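Local coordinates for Serine/threonine-protein kinase Tel1 (Chaetomium thermophilum, PDB 6SKY) that is a PI3-kinase-like serine/threonine protein kinase of the ATM subfamily that uses ATP and probably activates checkpoint signalling in response to DNA damage, at residues 2377-2382 with 2397-2401; 2385-2389 with 2421-2427; 2400-2404 with 2445-2449. All coordinates share one frame. Residue numbers count along the deposited sequence, not the author numbering.

Contact 1. Residues 2377-2382 with 2397-2401; sequences CIENYL and RFMAL
Phe2398 reaches over Leu2382, whose CD2 lies 3.8 Å from the Phe2398 ring centroid and 12° off the ring normal, a CH-pi contact on the ring face. The ring edge meets Ile2378, CG2 to CE1 of Phe2398 4.1 Å. Both segments are alpha-helical; their axes run nearly antiparallel at 150° (signed crossing -150°), 10.2 Å apart at closest approach, with the CA atoms of Tyr2381 and Phe2398 6.3 Å apart. One turn after Phe2398, Leu2401 (chi1 t, chi2 p) points its CD2 between Cys2377 SG (3.6 Å) and Ile2378 CG1 (3.8 Å). Tyr2381 (chi1 -90°) lays its ring toward Arg2397, OH to CG of Arg2397 3.3 Å; the hydroxyl and guanidinium both turn to Asp2300, which forms a salt bridge with Arg2397 and a weak hydrogen bond with Tyr2381. This is the apolar packing of an antiparallel helical hairpin in the alpha-solenoid FAT region, flanked by helix 2286-2303 beside Cys2377 and helix 2409-2418 against Ile2378.

Contact 2. Residues 2385-2389 with 2421-2427; sequences LAASD and KVPTRKF
Asp2389 and two basic residues form a salt-bridge network at the exposed margin of this contact. Asp2389 OD1 pairs with Arg2425 NH1 at 3.2 Å, a salt bridge whose hydrogen bond is weak (128° at the hydrogen), while Asp2389 OD2 makes a long salt bridge to Lys2426 NZ at 3.7 Å. The same ammonium gives a weak hydrogen bond to the backbone, Lys2426 NZ to Ser2388 O 3.3 Å; its stronger partner is Asp2392, with which it forms a salt bridge, so it bridges two acidic side chains that lie close together. To reach them, Lys2426 (chi1 and chi2 m, then t, t) passes its aliphatic part along the helix end, with CE 3.4 Å from Leu2385 O. Leu2385 lies near the C-terminal end of the long helix 2348-2387; Ser2388 is extended and Asp2389 lies in the following loop. Opposite, Val2422 and Pro2423 are extended, and 2424-2426 have helical phi/psi angles, with Lys2426 N bonded to Pro2423 O at 3.3 Å. The backbones come closest at Ala2386 and Val2422, CA to CA 4.5 Å, where the small alanine lets its CB sit 3.4 Å from Lys2421 O. Inward, Leu2385 (chi1 m, chi2 t) packs its CB on Val2422 CG1 at 3.8 Å and its CD1 near Phe2427 CZ at 4.4 Å. The exposed charges and the buried apolar side chains together hold a helix end against the loop between helices 2409-2418 and 2431-2434 in the FAT alpha-solenoid, with Phe2427 packing onward against helices 2394-2404 and 2444-2459.

Contact 3. Residues 2400-2404 with 2445-2449; sequences ALWLE and FQKLL
Segments 2400-2404 and 2445-2449 are both alpha-helical, with N-to-C directions at 148° and axes no nearer than 12.6 Å. The closest CA pair, Leu2403 and Phe2445, is still 9.0 Å apart, so large side chains must span the gap. Trp2402 (chi1 t, chi2 34°) does most of this: its CA-to-CB bond points sideways, but the indole extends to the facing helix. Phe2445, also chi1 t, sends its ring back and presents its edge to the face of the indole's six-membered ring, an edge-to-face pair with centroids 5.0 Å apart and planes at 60°; Trp2402 CZ2 comes within 3.7 Å of Phe2445 CD2. The rim of the indole meets the next turn of the partner helix, with Trp2402 CZ2 3.9 Å from Leu2448 CB and Trp2402 CZ3 4.4 Å from Leu2449 CD1. At the edge of the phenyl ring, Leu2403 (chi1 m, chi2 t) brings its CD2 to 3.4 Å from Phe2445 CZ. This is an aromatic-centred apolar interface between two antiparallel helices of the FAT region. Helix 2409-2418 borders the pair: its Asn2412 accepts a hydrogen bond from Trp2402 NE1, and its Val2415 touches both Trp2402 and Leu2448. On another side of helix 2394-2404, Leu2401 packs against helix 2348-2387.

The three contacts lie in one stretch of the FAT region. Helix 2348-2387 supplies contacts 1 and 2, and helix 2394-2404 supplies contacts 1 and 3, which share Ala2400 and Leu2401 and have centres about 10 Å apart. Contacts 1 and 2, about 12 Å apart between centres, merge through Phe2398 and Met2399 packing on Phe2427. Contacts 2 and 3 do not touch; their centres are about 17 Å apart. Along the chain, 2385-2389 falls between the segments of contact 1, while 2421-2427 falls between those of contact 3. The successive helices are thus tied into one compact bundle, away from the ATP and magnesium sites of the kinase domain.

Contact 1. Residues 2377-2382 with 2397-2401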
loop_
_atom_site.group_PDB
_atom_site.type_symbol
_atom_site.label_atom_id
_atom_site.label_comp_id
_atom_site.label_asym_id
_atom_site.label_seq_id
_atom_site.Cartn_x
_atom_site.Cartn_y
_atom_site.Cartn_z
ATOM N N CYS A 2377 13.828 31.745 7.127
ATOM C CA CYS A 2377 13.385 31.165 5.866
ATOM C C CYS A 2377 13.990 31.901 4.682
ATOM O O CYS A 2377 14.561 31.283 3.777
ATOM C CB CYS A 2377 11.860 31.195 5.803
ATOM S SG CYS A 2377 11.131 30.279 4.458
ATOM N N ILE A 2378 13.882 33.229 4.671
ATOM C CA ILE A 2378 14.395 33.982 3.531
ATOM C C ILE A 2378 15.909 33.857 3.443
ATOM O O ILE A 2378 16.468 33.625 2.359
ATOM C CB ILE A 2378 13.947 35.449 3.614
ATOM C CG1 ILE A 2378 12.514 35.581 3.123
ATOM C CG2 ILE A 2378 14.838 36.324 2.786
ATOM C CD1 ILE A 2378 12.001 36.968 3.168
ATOM N N GLU A 2379 16.597 33.985 4.576
ATOM C CA GLU A 2379 18.051 33.919 4.562
ATOM C C GLU A 2379 18.546 32.574 4.064
ATOM O O GLU A 2379 19.483 32.513 3.264
ATOM C CB GLU A 2379 18.589 34.203 5.954
ATOM C CG GLU A 2379 20.022 33.825 6.138
ATOM C CD GLU A 2379 20.490 34.073 7.547
ATOM O OE1 GLU A 2379 19.726 34.670 8.329
ATOM O OE2 GLU A 2379 21.620 33.670 7.877
ATOM N N ASN A 2380 17.929 31.480 4.507
ATOM C CA ASN A 2380 18.414 30.174 4.094
ATOM C C ASN A 2380 18.013 29.824 2.672
ATOM O O ASN A 2380 18.745 29.097 2.009
ATOM C CB ASN A 2380 17.933 29.104 5.059
ATOM C CG ASN A 2380 18.606 29.188 6.395
ATOM O OD1 ASN A 2380 19.818 29.103 6.497
ATOM N ND2 ASN A 2380 17.821 29.367 7.429
ATOM N N TYR A 2381 16.890 30.332 2.165
ATOM C CA TYR A 2381 16.614 30.174 0.738
ATOM C C TYR A 2381 17.689 30.850 -0.096
ATOM O O TYR A 2381 18.199 30.275 -1.064
ATOM C CB TYR A 2381 15.245 30.742 0.387
ATOM C CG TYR A 2381 14.133 29.745 0.490
ATOM C CD1 TYR A 2381 14.293 28.465 0.026
ATOM C CD2 TYR A 2381 12.930 30.081 1.069
ATOM C CE1 TYR A 2381 13.290 27.556 0.127
ATOM C CE2 TYR A 2381 11.925 29.175 1.173
ATOM C CZ TYR A 2381 12.109 27.914 0.700
ATOM O OH TYR A 2381 11.102 26.996 0.801
ATOM N N LEU A 2382 18.059 32.074 0.276
ATOM C CA LEU A 2382 19.074 32.778 -0.495
ATOM C C LEU A 2382 20.435 32.106 -0.382
ATOM O O LEU A 2382 21.186 32.060 -1.358
ATOM C CB LEU A 2382 19.157 34.230 -0.050
ATOM C CG LEU A 2382 18.003 35.073 -0.553
ATOM C CD1 LEU A 2382 18.173 36.469 -0.068
ATOM C CD2 LEU A 2382 17.960 35.031 -2.051
ATOM N N ARG A 2397 10.069 29.815 -5.029
ATOM C CA ARG A 2397 9.513 29.893 -3.687
ATOM C C ARG A 2397 10.028 31.117 -2.947
ATOM O O ARG A 2397 9.257 31.806 -2.269
ATOM C CB ARG A 2397 9.829 28.616 -2.919
ATOM C CG ARG A 2397 9.292 28.603 -1.512
ATOM C CD ARG A 2397 7.842 29.011 -1.459
ATOM N NE ARG A 2397 7.445 29.374 -0.107
ATOM C CZ ARG A 2397 6.341 30.048 0.194
ATOM N NH1 ARG A 2397 6.061 30.336 1.453
ATOM N NH2 ARG A 2397 5.521 30.439 -0.765
ATOM N N PHE A 2398 11.318 31.416 -3.069
ATOM C CA PHE A 2398 11.826 32.653 -2.500
ATOM C C PHE A 2398 11.114 33.857 -3.083
ATOM O O PHE A 2398 10.818 34.811 -2.365
ATOM C CB PHE A 2398 13.325 32.792 -2.730
ATOM C CG PHE A 2398 13.805 34.202 -2.600
ATOM C CD1 PHE A 2398 13.989 34.764 -1.360
ATOM C CD2 PHE A 2398 14.031 34.976 -3.713
ATOM C CE1 PHE A 2398 14.404 36.055 -1.238
ATOM C CE2 PHE A 2398 14.443 36.268 -3.587
ATOM C CZ PHE A 2398 14.631 36.806 -2.350
ATOM N N MET A 2399 10.847 33.842 -4.386
ATOM C CA MET A 2399 10.225 34.990 -5.028
ATOM C C MET A 2399 8.806 35.193 -4.528
ATOM O O MET A 2399 8.403 36.316 -4.221
ATOM C CB MET A 2399 10.248 34.803 -6.541
ATOM C CG MET A 2399 9.990 36.060 -7.317
ATOM S SD MET A 2399 10.988 37.415 -6.688
ATOM C CE MET A 2399 12.635 36.815 -7.028
ATOM N N ALA A 2400 8.028 34.115 -4.449
ATOM C CA ALA A 2400 6.683 34.224 -3.893
ATOM C C ALA A 2400 6.727 34.761 -2.469
ATOM O O ALA A 2400 5.986 35.686 -2.111
ATOM C CB ALA A 2400 5.992 32.867 -3.936
ATOM N N LEU A 2401 7.616 34.205 -1.650
ATOM C CA LEU A 2401 7.701 34.602 -0.252
ATOM C C LEU A 2401 8.136 36.050 -0.100
ATOM O O LEU A 2401 7.689 36.742 0.815
ATOM C CB LEU A 2401 8.664 33.673 0.468
ATOM C CG LEU A 2401 8.805 33.815 1.967
ATOM C CD1 LEU A 2401 7.525 33.407 2.630
ATOM C CD2 LEU A 2401 9.930 32.938 2.404
#

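Contact 2. Residues 2385-2389 with 2421-2427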
loop_
_atom_site.group_PDB
_atom_site.type_symbol
_atom_site.label_atom_id
_atom_site.label_comp_id
_atom_site.label_asym_id
_atom_site.label_seq_id
_atom_site.Cartn_x
_atom_site.Cartn_y
_atom_site.Cartn_z
ATOM N N LEU A 2385 20.387 28.937 -2.621
ATOM C CA LEU A 2385 20.507 29.206 -4.050
ATOM C C LEU A 2385 21.937 29.528 -4.442
ATOM O O LEU A 2385 22.363 29.198 -5.550
ATOM C CB LEU A 2385 19.598 30.357 -4.453
ATOM C CG LEU A 2385 18.119 30.042 -4.571
ATOM C CD1 LEU A 2385 17.344 31.314 -4.761
ATOM C CD2 LEU A 2385 17.910 29.113 -5.724
ATOM N N ALA A 2386 22.689 30.166 -3.555
ATOM C CA ALA A 2386 24.046 30.589 -3.850
ATOM C C ALA A 2386 25.077 29.489 -3.685
ATOM O O ALA A 2386 26.241 29.707 -4.022
ATOM C CB ALA A 2386 24.428 31.757 -2.950
ATOM N N ALA A 2387 24.691 28.321 -3.179
ATOM C CA ALA A 2387 25.635 27.272 -2.823
ATOM C C ALA A 2387 25.731 26.175 -3.871
ATOM O O ALA A 2387 26.832 25.830 -4.295
ATOM C CB ALA A 2387 25.257 26.669 -1.469
ATOM N N SER A 2388 24.610 25.616 -4.306
ATOM C CA SER A 2388 24.639 24.518 -5.258
ATOM C C SER A 2388 23.496 24.671 -6.248
ATOM O O SER A 2388 22.669 25.577 -6.139
ATOM C CB SER A 2388 24.558 23.166 -4.545
ATOM O OG SER A 2388 23.266 22.951 -4.010
ATOM N N ASP A 2389 23.450 23.764 -7.216
ATOM C CA ASP A 2389 22.405 23.732 -8.226
ATOM C C ASP A 2389 21.360 22.662 -7.970
ATOM O O ASP A 2389 20.447 22.506 -8.782
ATOM C CB ASP A 2389 23.014 23.511 -9.609
ATOM C CG ASP A 2389 23.538 24.782 -10.226
ATOM O OD1 ASP A 2389 24.524 25.341 -9.704
ATOM O OD2 ASP A 2389 22.963 25.222 -11.241
ATOM N N LYS A 2421 24.710 37.529 -3.702
ATOM C CA LYS A 2421 25.560 36.358 -3.819
ATOM C C LYS A 2421 24.929 35.256 -4.641
ATOM O O LYS A 2421 25.582 34.245 -4.902
ATOM C CB LYS A 2421 25.917 35.838 -2.432
ATOM C CG LYS A 2421 26.643 36.869 -1.613
ATOM C CD LYS A 2421 26.699 36.502 -0.156
ATOM C CE LYS A 2421 27.220 37.668 0.649
ATOM N NZ LYS A 2421 27.415 37.307 2.073
ATOM N N VAL A 2422 23.683 35.427 -5.061
ATOM C CA VAL A 2422 23.017 34.453 -5.913
ATOM C C VAL A 2422 23.386 34.756 -7.357
ATOM O O VAL A 2422 23.358 35.923 -7.766
ATOM C CB VAL A 2422 21.497 34.489 -5.712
ATOM C CG1 VAL A 2422 20.855 33.313 -6.392
ATOM C CG2 VAL A 2422 21.169 34.495 -4.252
ATOM N N PRO A 2423 23.757 33.761 -8.154
ATOM C CA PRO A 2423 23.900 33.993 -9.591
ATOM C C PRO A 2423 22.575 34.431 -10.191
ATOM O O PRO A 2423 21.517 33.906 -9.851
ATOM C CB PRO A 2423 24.331 32.627 -10.125
ATOM C CG PRO A 2423 24.864 31.918 -8.959
ATOM C CD PRO A 2423 24.107 32.386 -7.784
ATOM N N THR A 2424 22.631 35.402 -11.096
ATOM C CA THR A 2424 21.392 35.892 -11.678
ATOM C C THR A 2424 20.772 34.915 -12.658
ATOM O O THR A 2424 19.661 35.162 -13.120
ATOM C CB THR A 2424 21.618 37.231 -12.366
ATOM O OG1 THR A 2424 22.807 37.166 -13.152
ATOM C CG2 THR A 2424 21.768 38.317 -11.342
ATOM N N ARG A 2425 21.448 33.821 -12.988
ATOM C CA ARG A 2425 20.838 32.831 -13.859
ATOM C C ARG A 2425 19.747 32.041 -13.162
ATOM O O ARG A 2425 19.020 31.302 -13.830
ATOM C CB ARG A 2425 21.895 31.876 -14.394
ATOM C CG ARG A 2425 22.488 30.989 -13.344
ATOM C CD ARG A 2425 23.431 29.987 -13.940
ATOM N NE ARG A 2425 23.789 28.959 -12.973
ATOM C CZ ARG A 2425 24.813 29.049 -12.134
ATOM N NH1 ARG A 2425 25.062 28.065 -11.289
ATOM N NH2 ARG A 2425 25.585 30.121 -12.137
ATOM N N LYS A 2426 19.623 32.169 -11.843
ATOM C CA LYS A 2426 18.546 31.513 -11.122
ATOM C C LYS A 2426 17.235 32.266 -11.265
ATOM O O LYS A 2426 16.165 31.658 -11.180
ATOM C CB LYS A 2426 18.903 31.391 -9.648
ATOM C CG LYS A 2426 20.303 30.926 -9.382
ATOM C CD LYS A 2426 20.407 29.436 -9.436
ATOM C CE LYS A 2426 21.718 28.996 -8.842
ATOM N NZ LYS A 2426 21.765 27.536 -8.650
ATOM N N PHE A 2427 17.297 33.573 -11.480
ATOM C CA PHE A 2427 16.121 34.405 -11.652
ATOM C C PHE A 2427 15.829 34.729 -13.105
ATOM O O PHE A 2427 14.874 35.450 -13.379
ATOM C CB PHE A 2427 16.283 35.713 -10.883
ATOM C CG PHE A 2427 16.670 35.535 -9.461
ATOM C CD1 PHE A 2427 15.738 35.153 -8.525
ATOM C CD2 PHE A 2427 17.959 35.768 -9.051
ATOM C CE1 PHE A 2427 16.092 34.990 -7.217
ATOM C CE2 PHE A 2427 18.312 35.607 -7.741
ATOM C CZ PHE A 2427 17.379 35.219 -6.826
#

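Contact 3. Residues 2400-2404 with 2445-2449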
loop_
_atom_site.group_PDB
_atom_site.type_symbol
_atom_site.label_atom_id
_atom_site.label_comp_id
_atom_site.label_asym_id
_atom_site.label_seq_id
_atom_site.Cartn_x
_atom_site.Cartn_y
_atom_site.Cartn_z
ATOM N N ALA A 2400 8.028 34.115 -4.449
ATOM C CA ALA A 2400 6.683 34.224 -3.893
ATOM C C ALA A 2400 6.727 34.761 -2.469
ATOM O O ALA A 2400 5.986 35.686 -2.111
ATOM C CB ALA A 2400 5.992 32.867 -3.936
ATOM N N LEU A 2401 7.616 34.205 -1.650
ATOM C CA LEU A 2401 7.701 34.602 -0.252
ATOM C C LEU A 2401 8.136 36.050 -0.100
ATOM O O LEU A 2401 7.689 36.742 0.815
ATOM C CB LEU A 2401 8.664 33.673 0.468
ATOM C CG LEU A 2401 8.805 33.815 1.967
ATOM C CD1 LEU A 2401 7.525 33.407 2.630
ATOM C CD2 LEU A 2401 9.930 32.938 2.404
ATOM N N TRP A 2402 9.011 36.528 -0.974
ATOM C CA TRP A 2402 9.482 37.901 -0.868
ATOM C C TRP A 2402 8.450 38.885 -1.378
ATOM O O TRP A 2402 8.312 39.977 -0.828
ATOM C CB TRP A 2402 10.779 38.074 -1.642
ATOM C CG TRP A 2402 11.364 39.434 -1.545
ATOM C CD1 TRP A 2402 11.311 40.269 -0.480
ATOM C CD2 TRP A 2402 12.098 40.120 -2.555
ATOM N NE1 TRP A 2402 11.969 41.434 -0.758
ATOM C CE2 TRP A 2402 12.461 41.366 -2.032
ATOM C CE3 TRP A 2402 12.485 39.799 -3.855
ATOM C CZ2 TRP A 2402 13.190 42.290 -2.759
ATOM C CZ3 TRP A 2402 13.208 40.715 -4.572
ATOM C CH2 TRP A 2402 13.553 41.944 -4.025
ATOM N N LEU A 2403 7.724 38.532 -2.437
ATOM C CA LEU A 2403 6.720 39.450 -2.951
ATOM C C LEU A 2403 5.513 39.528 -2.033
ATOM O O LEU A 2403 4.829 40.552 -2.008
ATOM C CB LEU A 2403 6.295 39.042 -4.357
ATOM C CG LEU A 2403 7.354 39.134 -5.454
ATOM C CD1 LEU A 2403 6.724 38.994 -6.816
ATOM C CD2 LEU A 2403 8.124 40.423 -5.361
ATOM N N GLU A 2404 5.230 38.470 -1.269
ATOM C CA GLU A 2404 4.164 38.575 -0.277
ATOM C C GLU A 2404 4.525 39.559 0.826
ATOM O O GLU A 2404 3.655 40.267 1.341
ATOM C CB GLU A 2404 3.856 37.211 0.322
ATOM C CG GLU A 2404 3.064 36.309 -0.588
ATOM C CD GLU A 2404 2.908 34.908 -0.031
ATOM O OE1 GLU A 2404 3.247 34.696 1.152
ATOM O OE2 GLU A 2404 2.456 34.015 -0.779
ATOM N N PHE A 2445 12.194 47.947 -1.070
ATOM C CA PHE A 2445 11.787 46.865 -1.954
ATOM C C PHE A 2445 12.043 47.222 -3.406
ATOM O O PHE A 2445 12.521 46.390 -4.179
ATOM C CB PHE A 2445 10.317 46.538 -1.741
ATOM C CG PHE A 2445 9.785 45.515 -2.690
ATOM C CD1 PHE A 2445 9.042 45.889 -3.780
ATOM C CD2 PHE A 2445 10.021 44.181 -2.488
ATOM C CE1 PHE A 2445 8.556 44.956 -4.646
ATOM C CE2 PHE A 2445 9.531 43.251 -3.356
ATOM C CZ PHE A 2445 8.803 43.641 -4.433
ATOM N N GLN A 2446 11.756 48.461 -3.795
ATOM C CA GLN A 2446 11.971 48.838 -5.182
ATOM C C GLN A 2446 13.446 49.033 -5.491
ATOM O O GLN A 2446 13.884 48.731 -6.601
ATOM C CB GLN A 2446 11.181 50.093 -5.523
ATOM C CG GLN A 2446 9.693 49.917 -5.408
ATOM C CD GLN A 2446 9.153 48.881 -6.359
ATOM O OE1 GLN A 2446 8.124 48.269 -6.102
ATOM N NE2 GLN A 2446 9.835 48.690 -7.474
ATOM N N LYS A 2447 14.232 49.507 -4.533
ATOM C CA LYS A 2447 15.656 49.650 -4.794
ATOM C C LYS A 2447 16.340 48.301 -4.923
ATOM O O LYS A 2447 17.382 48.200 -5.575
ATOM C CB LYS A 2447 16.313 50.479 -3.698
ATOM C CG LYS A 2447 15.886 51.921 -3.719
ATOM C CD LYS A 2447 16.620 52.727 -2.680
ATOM C CE LYS A 2447 16.409 54.212 -2.903
ATOM N NZ LYS A 2447 17.264 55.028 -2.004
ATOM N N LEU A 2448 15.778 47.259 -4.315
ATOM C CA LEU A 2448 16.317 45.918 -4.506
ATOM C C LEU A 2448 15.797 45.288 -5.787
ATOM O O LEU A 2448 16.552 44.632 -6.512
ATOM C CB LEU A 2448 15.969 45.035 -3.314
ATOM C CG LEU A 2448 16.507 45.444 -1.951
ATOM C CD1 LEU A 2448 15.814 44.658 -0.879
ATOM C CD2 LEU A 2448 17.982 45.205 -1.897
ATOM N N LEU A 2449 14.519 45.497 -6.094
ATOM C CA LEU A 2449 13.926 44.878 -7.270
ATOM C C LEU A 2449 14.488 45.465 -8.554
ATOM O O LEU A 2449 14.760 44.731 -9.510
ATOM C CB LEU A 2449 12.414 45.042 -7.219
ATOM C CG LEU A 2449 11.610 44.264 -8.243
ATOM C CD1 LEU A 2449 11.995 42.821 -8.187
ATOM C CD2 LEU A 2449 10.159 44.417 -7.950
#